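Local coordinates for ribose ABC transporter, substrate binding protein (Conexibacter woesei, PDB 4KQ9) that probably binds a sugar such as ribose in the periplasm and hands it to an ABC transporter for uptake, at residues 47-57 with 69-80; 85-96 with 102-112. The protein carries 1 engineered substitution. All coordinates share one frame; numbering follows the deposited sequence.

Interaction 1. Residues 47-57 with 69-80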
loop_
_atom_site.group_PDB
_atom_site.type_symbol
_atom_site.label_atom_id
_atom_site.label_comp_id
_atom_site.label_asym_id
_atom_site.label_seq_id
_atom_site.Cartn_x
_atom_site.Cartn_y
_atom_site.Cartn_z
ATOM N N ILE A 47 -8.396 7.714 14.276
ATOM C CA ILE A 47 -7.774 8.290 13.105
ATOM C C ILE A 47 -7.426 9.750 13.347
ATOM O O ILE A 47 -8.064 10.637 12.796
ATOM C CB ILE A 47 -8.628 8.094 11.840
ATOM C CG1 ILE A 47 -8.914 6.587 11.664
ATOM C CG2 ILE A 47 -7.907 8.669 10.619
ATOM C CD1 ILE A 47 -9.560 6.197 10.347
ATOM N N ASP A 48 -6.403 10.000 14.168
ATOM C CA ASP A 48 -5.916 11.372 14.391
ATOM C C ASP A 48 -4.447 11.409 14.847
ATOM O O ASP A 48 -4.084 10.682 15.790
ATOM C CB ASP A 48 -6.766 12.101 15.443
ATOM C CG ASP A 48 -6.218 13.500 15.766
ATOM O OD1 ASP A 48 -6.451 14.455 14.988
ATOM O OD2 ASP A 48 -5.537 13.652 16.796
ATOM N N PRO A 49 -3.628 12.305 14.238
ATOM C CA PRO A 49 -2.187 12.250 14.541
ATOM C C PRO A 49 -1.900 12.407 16.022
ATOM O O PRO A 49 -1.106 11.645 16.568
ATOM C CB PRO A 49 -1.595 13.411 13.743
ATOM C CG PRO A 49 -2.588 13.730 12.672
ATOM C CD PRO A 49 -3.937 13.290 13.181
ATOM N N GLY A 50 -2.602 13.350 16.665
ATOM C CA GLY A 50 -2.431 13.623 18.066
ATOM C C GLY A 50 -2.737 12.419 18.886
ATOM O O GLY A 50 -2.089 12.174 19.882
ATOM N N LYS A 51 -3.721 11.637 18.482
ATOM C CA LYS A 51 -4.104 10.477 19.265
ATOM C C LYS A 51 -3.029 9.379 19.120
ATOM O O LYS A 51 -2.737 8.600 20.066
ATOM C CB LYS A 51 -5.452 9.950 18.764
ATOM C CG LYS A 51 -6.428 9.546 19.861
ATOM C CD LYS A 51 -5.910 8.334 20.628
ATOM C CE LYS A 51 -7.056 7.455 21.107
ATOM N NZ LYS A 51 -7.529 6.525 20.061
ATOM N N GLN A 52 -2.481 9.273 17.912
ATOM C CA GLN A 52 -1.454 8.231 17.687
ATOM C C GLN A 52 -0.190 8.555 18.478
ATOM O O GLN A 52 0.402 7.674 19.080
ATOM C CB GLN A 52 -1.113 8.017 16.207
ATOM C CG GLN A 52 -0.565 6.580 16.025
ATOM C CD GLN A 52 -0.122 6.200 14.612
ATOM O OE1 GLN A 52 -0.141 7.004 13.664
ATOM N NE2 GLN A 52 0.297 4.941 14.483
ATOM N N ILE A 53 0.175 9.828 18.476
ATOM C CA ILE A 53 1.281 10.347 19.292
ATOM C C ILE A 53 1.158 9.999 20.780
ATOM O O ILE A 53 2.133 9.552 21.393
ATOM C CB ILE A 53 1.428 11.840 19.096
ATOM C CG1 ILE A 53 1.926 12.094 17.697
ATOM C CG2 ILE A 53 2.394 12.435 20.112
ATOM C CD1 ILE A 53 1.925 13.546 17.307
ATOM N N ASP A 54 -0.032 10.152 21.362
ATOM C CA ASP A 54 -0.203 9.803 22.774
ATOM C C ASP A 54 -0.054 8.315 22.907
ATOM O O ASP A 54 0.481 7.796 23.918
ATOM C CB ASP A 54 -1.616 10.141 23.329
ATOM C CG ASP A 54 -2.011 11.621 23.190
ATOM O OD1 ASP A 54 -1.143 12.525 23.098
ATOM O OD2 ASP A 54 -3.243 11.870 23.196
ATOM N N SER A 55 -0.575 7.593 21.920
ATOM C CA SER A 55 -0.575 6.141 22.065
ATOM C C SER A 55 0.892 5.626 22.047
ATOM O O SER A 55 1.271 4.754 22.831
ATOM C CB SER A 55 -1.425 5.496 20.996
ATOM O OG SER A 55 -1.339 4.092 21.093
ATOM N N ILE A 56 1.707 6.246 21.194
ATOM C CA ILE A 56 3.101 5.851 21.022
ATOM C C ILE A 56 3.872 6.269 22.274
ATOM O O ILE A 56 4.541 5.422 22.918
ATOM C CB ILE A 56 3.704 6.537 19.786
ATOM C CG1 ILE A 56 3.208 5.809 18.529
ATOM C CG2 ILE A 56 5.236 6.545 19.850
ATOM C CD1 ILE A 56 3.491 6.539 17.257
ATOM N N ASP A 57 3.783 7.576 22.572
ATOM C CA ASP A 57 4.374 8.176 23.803
ATOM C C ASP A 57 4.063 7.293 24.983
ATOM O O ASP A 57 4.904 7.025 25.813
ATOM C CB ASP A 57 3.817 9.595 24.089
ATOM C CG ASP A 57 4.495 10.698 23.272
ATOM O OD1 ASP A 57 5.664 10.535 22.852
ATOM O OD2 ASP A 57 3.859 11.763 23.035
ATOM N N VAL A 69 5.486 0.638 14.106
ATOM C CA VAL A 69 4.571 1.731 13.900
ATOM C C VAL A 69 4.151 1.802 12.456
ATOM O O VAL A 69 4.995 1.929 11.587
ATOM C CB VAL A 69 5.202 3.100 14.216
ATOM C CG1 VAL A 69 4.145 4.178 14.104
ATOM C CG2 VAL A 69 5.839 3.129 15.610
ATOM N N SER A 70 2.841 1.757 12.203
ATOM C CA SER A 70 2.275 2.259 10.911
ATOM C C SER A 70 1.774 3.705 11.143
ATOM O O SER A 70 0.767 3.896 11.838
ATOM C CB SER A 70 1.131 1.392 10.414
ATOM O OG SER A 70 1.546 0.037 10.214
ATOM N N PRO A 71 2.481 4.716 10.620
ATOM C CA PRO A 71 2.200 6.105 11.019
ATOM C C PRO A 71 1.036 6.728 10.262
ATOM O O PRO A 71 1.010 6.712 9.034
ATOM C CB PRO A 71 3.478 6.843 10.667
ATOM C CG PRO A 71 4.061 6.066 9.551
ATOM C CD PRO A 71 3.617 4.646 9.689
ATOM N N ILE A 72 0.065 7.240 11.011
ATOM C CA ILE A 72 -1.051 7.964 10.399
ATOM C C ILE A 72 -0.607 9.188 9.591
ATOM O O ILE A 72 -1.178 9.473 8.561
ATOM C CB ILE A 72 -2.129 8.391 11.417
ATOM C CG1 ILE A 72 -3.293 9.062 10.658
ATOM C CG2 ILE A 72 -1.579 9.354 12.461
ATOM C CD1 ILE A 72 -4.577 9.043 11.451
ATOM N N ASP A 73 0.406 9.905 10.039
ATOM C CA ASP A 73 0.938 11.021 9.255
ATOM C C ASP A 73 2.444 10.994 9.324
ATOM O O ASP A 73 3.015 11.028 10.412
ATOM C CB ASP A 73 0.455 12.387 9.790
ATOM C CG ASP A 73 1.191 13.570 9.132
ATOM O OD1 ASP A 73 0.985 13.812 7.934
ATOM O OD2 ASP A 73 2.012 14.244 9.781
ATOM N N GLY A 74 3.089 11.025 8.171
ATOM C CA GLY A 74 4.545 10.898 8.097
ATOM C C GLY A 74 5.439 12.009 8.644
ATOM O O GLY A 74 6.647 11.805 8.831
ATOM N N SER A 75 4.896 13.190 8.900
ATOM C CA SER A 75 5.737 14.285 9.425
ATOM C C SER A 75 5.411 14.655 10.858
ATOM O O SER A 75 6.303 14.968 11.625
ATOM C CB SER A 75 5.698 15.519 8.508
ATOM O OG SER A 75 4.377 15.881 8.166
ATOM N N ALA A 76 4.144 14.591 11.234
ATOM C CA ALA A 76 3.745 14.968 12.570
ATOM C C ALA A 76 4.291 14.003 13.601
ATOM O O ALA A 76 4.548 14.403 14.743
ATOM C CB ALA A 76 2.228 15.002 12.659
ATOM N N LEU A 77 4.433 12.731 13.199
ATOM C CA LEU A 77 4.918 11.656 14.078
ATOM C C LEU A 77 6.461 11.615 14.253
ATOM O O LEU A 77 6.961 10.879 15.092
ATOM C CB LEU A 77 4.411 10.275 13.595
ATOM C CG LEU A 77 3.149 9.757 14.284
ATOM C CD1 LEU A 77 2.048 10.809 14.192
ATOM C CD2 LEU A 77 2.683 8.465 13.661
ATOM N N VAL A 78 7.180 12.407 13.477
ATOM C CA VAL A 78 8.631 12.396 13.519
ATOM C C VAL A 78 9.232 12.590 14.900
ATOM O O VAL A 78 10.036 11.762 15.340
ATOM C CB VAL A 78 9.223 13.404 12.522
ATOM C CG1 VAL A 78 10.706 13.632 12.777
ATOM C CG2 VAL A 78 8.953 12.935 11.097
ATOM N N PRO A 79 8.853 13.661 15.602
ATOM C CA PRO A 79 9.435 13.909 16.931
ATOM C C PRO A 79 9.223 12.778 17.922
ATOM O O PRO A 79 10.124 12.359 18.625
ATOM C CB PRO A 79 8.676 15.168 17.403
ATOM C CG PRO A 79 8.383 15.879 16.143
ATOM C CD PRO A 79 8.032 14.792 15.159
ATOM N N THR A 80 8.020 12.272 17.954
ATOM C CA THR A 80 7.692 11.166 18.813
ATOM C C THR A 80 8.494 9.880 18.479
ATOM O O THR A 80 9.054 9.235 19.333
ATOM C CB THR A 80 6.189 10.861 18.670
ATOM O OG1 THR A 80 5.461 12.090 18.556
ATOM C CG2 THR A 80 5.689 10.033 19.847
#
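Pro49 and Ile72 bring the two backbones to 6.1 Å between their CA atoms, and Ile53 and Thr80 draw close a turn later. Helix 49-61, capped by Asp48 through Lys51 N, lies against the chain running from the strand end at Val69 into helix 78-86. Gln52, extended with CG anti to the backbone N (chi1 -155°), carries its amide alongside that chain. Its OE1 takes Ile72 N on a lone pair at 2.7 Å and 170°, while NE2 gives to Ser70 O at 2.9 Å from above that carbonyl's plane; Ser13 OG also pairs with NE2. One accepted and one donated bond, running side by side, fix which end is O and which N. A leucine here would probably leave Ile72 N and Ser70 O without their mates. Leu77 CD2 lies 3.2 Å from Gln52 OE1, and Val69 CG1, near NE2, meets Ile56 CD1 tip to tip. Ile72 CG2 packs on Pro49 CA at 3.6 Å; further along, Ile53 CG1 touches Leu77 CD1 and Thr80 CG2 meets Ile56 CG2 at 3.5 Å. Asp73 OD2 accepts from Ser75 N and Ala76 N, an Asx motif. Such helix-to-loop packing beyond a parallel strand belongs to the Rossmann-like lobe of periplasmic binding proteins.

Interaction 2. Residues 85-96 with 102-112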
loop_
_atom_site.group_PDB
_atom_site.type_symbol
_atom_site.label_atom_id
_atom_site.label_comp_id
_atom_site.label_asym_id
_atom_site.label_seq_id
_atom_site.Cartn_x
_atom_site.Cartn_y
_atom_site.Cartn_z
ATOM N N VAL A 85 13.332 6.141 19.637
ATOM C CA VAL A 85 14.628 5.664 19.214
ATOM C C VAL A 85 15.693 6.132 20.239
ATOM O O VAL A 85 16.383 5.330 20.839
ATOM C CB VAL A 85 14.981 6.227 17.830
ATOM C CG1 VAL A 85 16.396 5.830 17.448
ATOM C CG2 VAL A 85 14.027 5.734 16.740
ATOM N N GLU A 86 15.772 7.438 20.446
ATOM C CA GLU A 86 16.723 8.034 21.411
ATOM C C GLU A 86 16.531 7.525 22.824
ATOM O O GLU A 86 17.414 7.655 23.662
ATOM C CB GLU A 86 16.633 9.544 21.357
ATOM C CG GLU A 86 17.141 10.064 20.022
ATOM C CD GLU A 86 16.957 11.566 19.850
ATOM O OE1 GLU A 86 16.144 12.165 20.585
ATOM O OE2 GLU A 86 17.628 12.148 18.967
ATOM N N ASP A 87 15.387 6.905 23.074
ATOM C CA ASP A 87 15.123 6.245 24.332
ATOM C C ASP A 87 15.495 4.782 24.287
ATOM O O ASP A 87 15.144 4.019 25.199
ATOM C CB ASP A 87 13.648 6.411 24.709
ATOM C CG ASP A 87 13.384 7.699 25.488
ATOM O OD1 ASP A 87 14.367 8.306 25.992
ATOM O OD2 ASP A 87 12.193 8.096 25.606
ATOM N N GLY A 88 16.189 4.394 23.215
ATOM C CA GLY A 88 16.705 3.050 23.034
ATOM C C GLY A 88 15.693 1.987 22.635
ATOM O O GLY A 88 16.007 0.818 22.728
ATOM N N VAL A 89 14.480 2.362 22.225
ATOM C CA VAL A 89 13.539 1.346 21.678
ATOM C C VAL A 89 13.828 1.108 20.190
ATOM O O VAL A 89 13.820 2.033 19.409
ATOM C CB VAL A 89 12.053 1.750 21.842
ATOM C CG1 VAL A 89 11.147 0.574 21.446
ATOM C CG2 VAL A 89 11.763 2.207 23.259
ATOM N N PRO A 90 14.129 -0.114 19.793
ATOM C CA PRO A 90 14.273 -0.354 18.341
ATOM C C PRO A 90 12.885 -0.154 17.700
ATOM O O PRO A 90 11.909 -0.705 18.227
ATOM C CB PRO A 90 14.617 -1.817 18.244
ATOM C CG PRO A 90 14.717 -2.342 19.651
ATOM C CD PRO A 90 14.185 -1.327 20.594
ATOM N N VAL A 91 12.817 0.626 16.621
ATOM C CA VAL A 91 11.553 0.938 15.958
ATOM C C VAL A 91 11.543 0.441 14.514
ATOM O O VAL A 91 12.473 0.691 13.785
ATOM C CB VAL A 91 11.359 2.435 15.892
ATOM C CG1 VAL A 91 10.114 2.810 15.110
ATOM C CG2 VAL A 91 11.304 3.013 17.305
ATOM N N ILE A 92 10.456 -0.179 14.082
ATOM C CA ILE A 92 10.312 -0.558 12.687
ATOM C C ILE A 92 9.098 0.228 12.192
ATOM O O ILE A 92 8.049 0.154 12.799
ATOM C CB ILE A 92 10.091 -2.074 12.491
ATOM C CG1 ILE A 92 11.374 -2.849 12.870
ATOM C CG2 ILE A 92 9.697 -2.375 11.026
ATOM C CD1 ILE A 92 11.172 -4.362 12.834
ATOM N N LEU A 93 9.250 0.926 11.090
ATOM C CA LEU A 93 8.137 1.500 10.411
ATOM C C LEU A 93 7.506 0.456 9.490
ATOM O O LEU A 93 8.211 -0.350 8.847
ATOM C CB LEU A 93 8.568 2.715 9.590
ATOM C CG LEU A 93 9.233 3.738 10.480
ATOM C CD1 LEU A 93 9.955 4.724 9.597
ATOM C CD2 LEU A 93 8.177 4.343 11.409
ATOM N N LEU A 94 6.183 0.501 9.380
ATOM C CA LEU A 94 5.463 -0.587 8.716
ATOM C C LEU A 94 4.383 -0.015 7.804
ATOM O O LEU A 94 3.552 0.766 8.262
ATOM C CB LEU A 94 4.895 -1.538 9.777
ATOM C CG LEU A 94 4.134 -2.729 9.232
ATOM C CD1 LEU A 94 4.904 -3.531 8.229
ATOM C CD2 LEU A 94 3.636 -3.678 10.292
ATOM N N ALA A 95 4.433 -0.408 6.532
ATOM C CA ALA A 95 3.549 -0.005 5.385
ATOM C C ALA A 95 3.749 1.416 4.834
ATOM O O ALA A 95 3.694 1.660 3.604
ATOM C CB ALA A 95 2.087 -0.274 5.683
ATOM N N ASP A 96 3.952 2.347 5.742
ATOM C CA ASP A 96 4.215 3.724 5.439
ATOM C C ASP A 96 5.376 4.243 6.280
ATOM O O ASP A 96 5.558 3.855 7.456
ATOM C CB ASP A 96 2.979 4.587 5.720
ATOM C CG ASP A 96 1.842 4.316 4.750
ATOM O OD1 ASP A 96 1.970 4.653 3.530
ATOM O OD2 ASP A 96 0.825 3.750 5.221
ATOM N N VAL A 102 14.714 8.927 11.063
ATOM C CA VAL A 102 14.909 9.165 12.470
ATOM C C VAL A 102 15.686 8.038 13.180
ATOM O O VAL A 102 15.550 7.887 14.389
ATOM C CB VAL A 102 13.540 9.426 13.177
ATOM C CG1 VAL A 102 12.798 10.580 12.504
ATOM C CG2 VAL A 102 12.664 8.190 13.182
ATOM N N GLY A 103 16.478 7.223 12.472
ATOM C CA GLY A 103 17.231 6.176 13.188
ATOM C C GLY A 103 16.431 4.902 13.497
ATOM O O GLY A 103 16.820 4.040 14.340
ATOM N N GLN A 104 15.320 4.744 12.799
ATOM C CA GLN A 104 14.606 3.474 12.826
ATOM C C GLN A 104 15.515 2.335 12.420
ATOM O O GLN A 104 16.436 2.480 11.568
ATOM C CB GLN A 104 13.331 3.533 11.983
ATOM C CG GLN A 104 13.491 3.521 10.471
ATOM C CD GLN A 104 13.830 4.888 9.928
ATOM O OE1 GLN A 104 13.807 5.867 10.676
ATOM N NE2 GLN A 104 14.130 4.973 8.623
ATOM N N LEU A 105 15.239 1.202 13.003
ATOM C CA LEU A 105 15.841 -0.070 12.612
ATOM C C LEU A 105 15.562 -0.467 11.167
ATOM O O LEU A 105 16.484 -0.914 10.457
ATOM C CB LEU A 105 15.326 -1.158 13.567
ATOM C CG LEU A 105 15.992 -2.519 13.544
ATOM C CD1 LEU A 105 17.352 -2.420 14.216
ATOM C CD2 LEU A 105 15.086 -3.574 14.205
ATOM N N SER A 106 14.300 -0.332 10.728
ATOM C CA SER A 106 13.939 -0.572 9.357
ATOM C C SER A 106 12.568 0.051 9.005
ATOM O O SER A 106 11.785 0.442 9.889
ATOM C CB SER A 106 13.906 -2.091 9.090
ATOM O OG SER A 106 13.821 -2.355 7.711
ATOM N N PHE A 107 12.313 0.112 7.699
ATOM C CA PHE A 107 11.039 0.468 7.090
ATOM C C PHE A 107 10.639 -0.697 6.193
ATOM O O PHE A 107 11.286 -1.003 5.229
ATOM C CB PHE A 107 11.175 1.766 6.341
ATOM C CG PHE A 107 9.972 2.141 5.527
ATOM C CD1 PHE A 107 8.702 1.679 5.825
ATOM C CD2 PHE A 107 10.127 2.994 4.462
ATOM C CE1 PHE A 107 7.614 2.002 5.017
ATOM C CE2 PHE A 107 9.050 3.349 3.671
ATOM C CZ PHE A 107 7.780 2.870 3.948
ATOM N N VAL A 108 9.633 -1.426 6.630
ATOM C CA VAL A 108 9.098 -2.603 5.980
ATOM C C VAL A 108 7.825 -2.134 5.268
ATOM O O VAL A 108 6.894 -1.604 5.914
ATOM C CB VAL A 108 8.758 -3.702 7.012
ATOM C CG1 VAL A 108 7.981 -4.851 6.419
ATOM C CG2 VAL A 108 10.009 -4.272 7.623
ATOM N N GLY A 109 7.762 -2.350 3.952
ATOM C CA GLY A 109 6.559 -1.991 3.236
ATOM C C GLY A 109 6.788 -1.942 1.725
ATOM O O GLY A 109 7.882 -2.208 1.217
ATOM N N SER A 110 5.689 -1.791 0.985
ATOM C CA SER A 110 5.766 -1.928 -0.468
ATOM C C SER A 110 6.689 -0.880 -1.068
ATOM O O SER A 110 6.856 0.186 -0.522
ATOM C CB SER A 110 4.372 -1.742 -1.146
ATOM O OG SER A 110 3.442 -2.604 -0.623
ATOM N N ASP A 111 7.218 -1.220 -2.235
ATOM C CA ASP A 111 7.926 -0.305 -3.105
ATOM C C ASP A 111 6.909 0.315 -4.058
ATOM O O ASP A 111 6.498 -0.320 -5.049
ATOM C CB ASP A 111 8.925 -1.123 -3.910
ATOM C CG ASP A 111 9.751 -0.275 -4.888
ATOM O OD1 ASP A 111 9.512 0.935 -5.020
ATOM O OD2 ASP A 111 10.645 -0.881 -5.526
ATOM N N PHE A 112 6.486 1.510 -3.721
ATOM C CA PHE A 112 5.404 2.178 -4.423
ATOM C C PHE A 112 5.816 2.439 -5.895
ATOM O O PHE A 112 4.959 2.400 -6.753
ATOM C CB PHE A 112 5.013 3.479 -3.753
ATOM C CG PHE A 112 4.518 3.361 -2.318
ATOM C CD1 PHE A 112 3.756 2.297 -1.888
ATOM C CD2 PHE A 112 4.736 4.442 -1.422
ATOM C CE1 PHE A 112 3.301 2.213 -0.579
ATOM C CE2 PHE A 112 4.257 4.384 -0.115
ATOM C CZ PHE A 112 3.540 3.256 0.313
HETATM O O HOH W 1 15.303 1.841 16.065
HETATM O O HOH W 2 3.091 -0.894 2.093
HETATM O O HOH W 3 5.903 1.338 1.824
#
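Leu93 and Phe107 sit abreast in neighbouring parallel strands, 91-94 and 106-109, whose axes approach to 4.6 Å. Backbone hydrogen bonds form the ladder: Leu93 N gives to Ser106 O, Leu93 O receives Val108 N at 2.8 Å and 168°, and Ala95 N gives to Val108 O; before the strands pair, Leu105 N gives to Val91 O. Apolar contacts cover both faces. On one, Ile92 CG2 touches Val108 CG2 at 3.9 Å, and Leu94 lies beside Val108, pointing the same way; helix 247-264 packs on Ile92 and Leu94. On the other, Leu93 CB meets Phe107 CD1 at 3.9 Å, and Leu93 CD1 crosses the Gln104 chain at about a right angle. Phe107 holds CG anti to its own N (chi1 173°), which lays the ring's edge by Leu93 O and Ala95 C, while Arg271 makes a cation-pi contact with it. Three waters add further links: one joins Val91 N to Gly103 O, another bridges Ala95 O and Ser110 N, and a third donates to Ala95 O and Ser110 O. The chemistry is that of a backbone-bonded parallel pair with apolar faces and hydrated ends; waters and Arg271 meet some outlying polar groups, whereas Ser106 N is buried with no partner.

How the interactions relate
Interactions 1 and 2 are consecutive stages of one parallel alpha/beta lobe, their centres about 13 Å apart. Strand 66-69 is the neighbour of strand 91-94, so the chain that closes interaction 1 against helix 49-61 also extends the sheet of interaction 2: Val69 O lies 2.9 Å from Leu94 N, a probable hydrogen bond. Ser70 OG, which also pairs with Tyr12 OH, stands 2.9 Å from Leu94 O. Helix 78-86 serves both, beginning in 69-80 and ending in 85-96, with Val78 CG1 packing on Val102 CG1 at 3.7 Å. A glycerol bonded to Asp96 OD2, and another at Gln104 NE2, both probably from the crystallisation liquor, touch interaction 2; whether either marks a sugar pocket remains open.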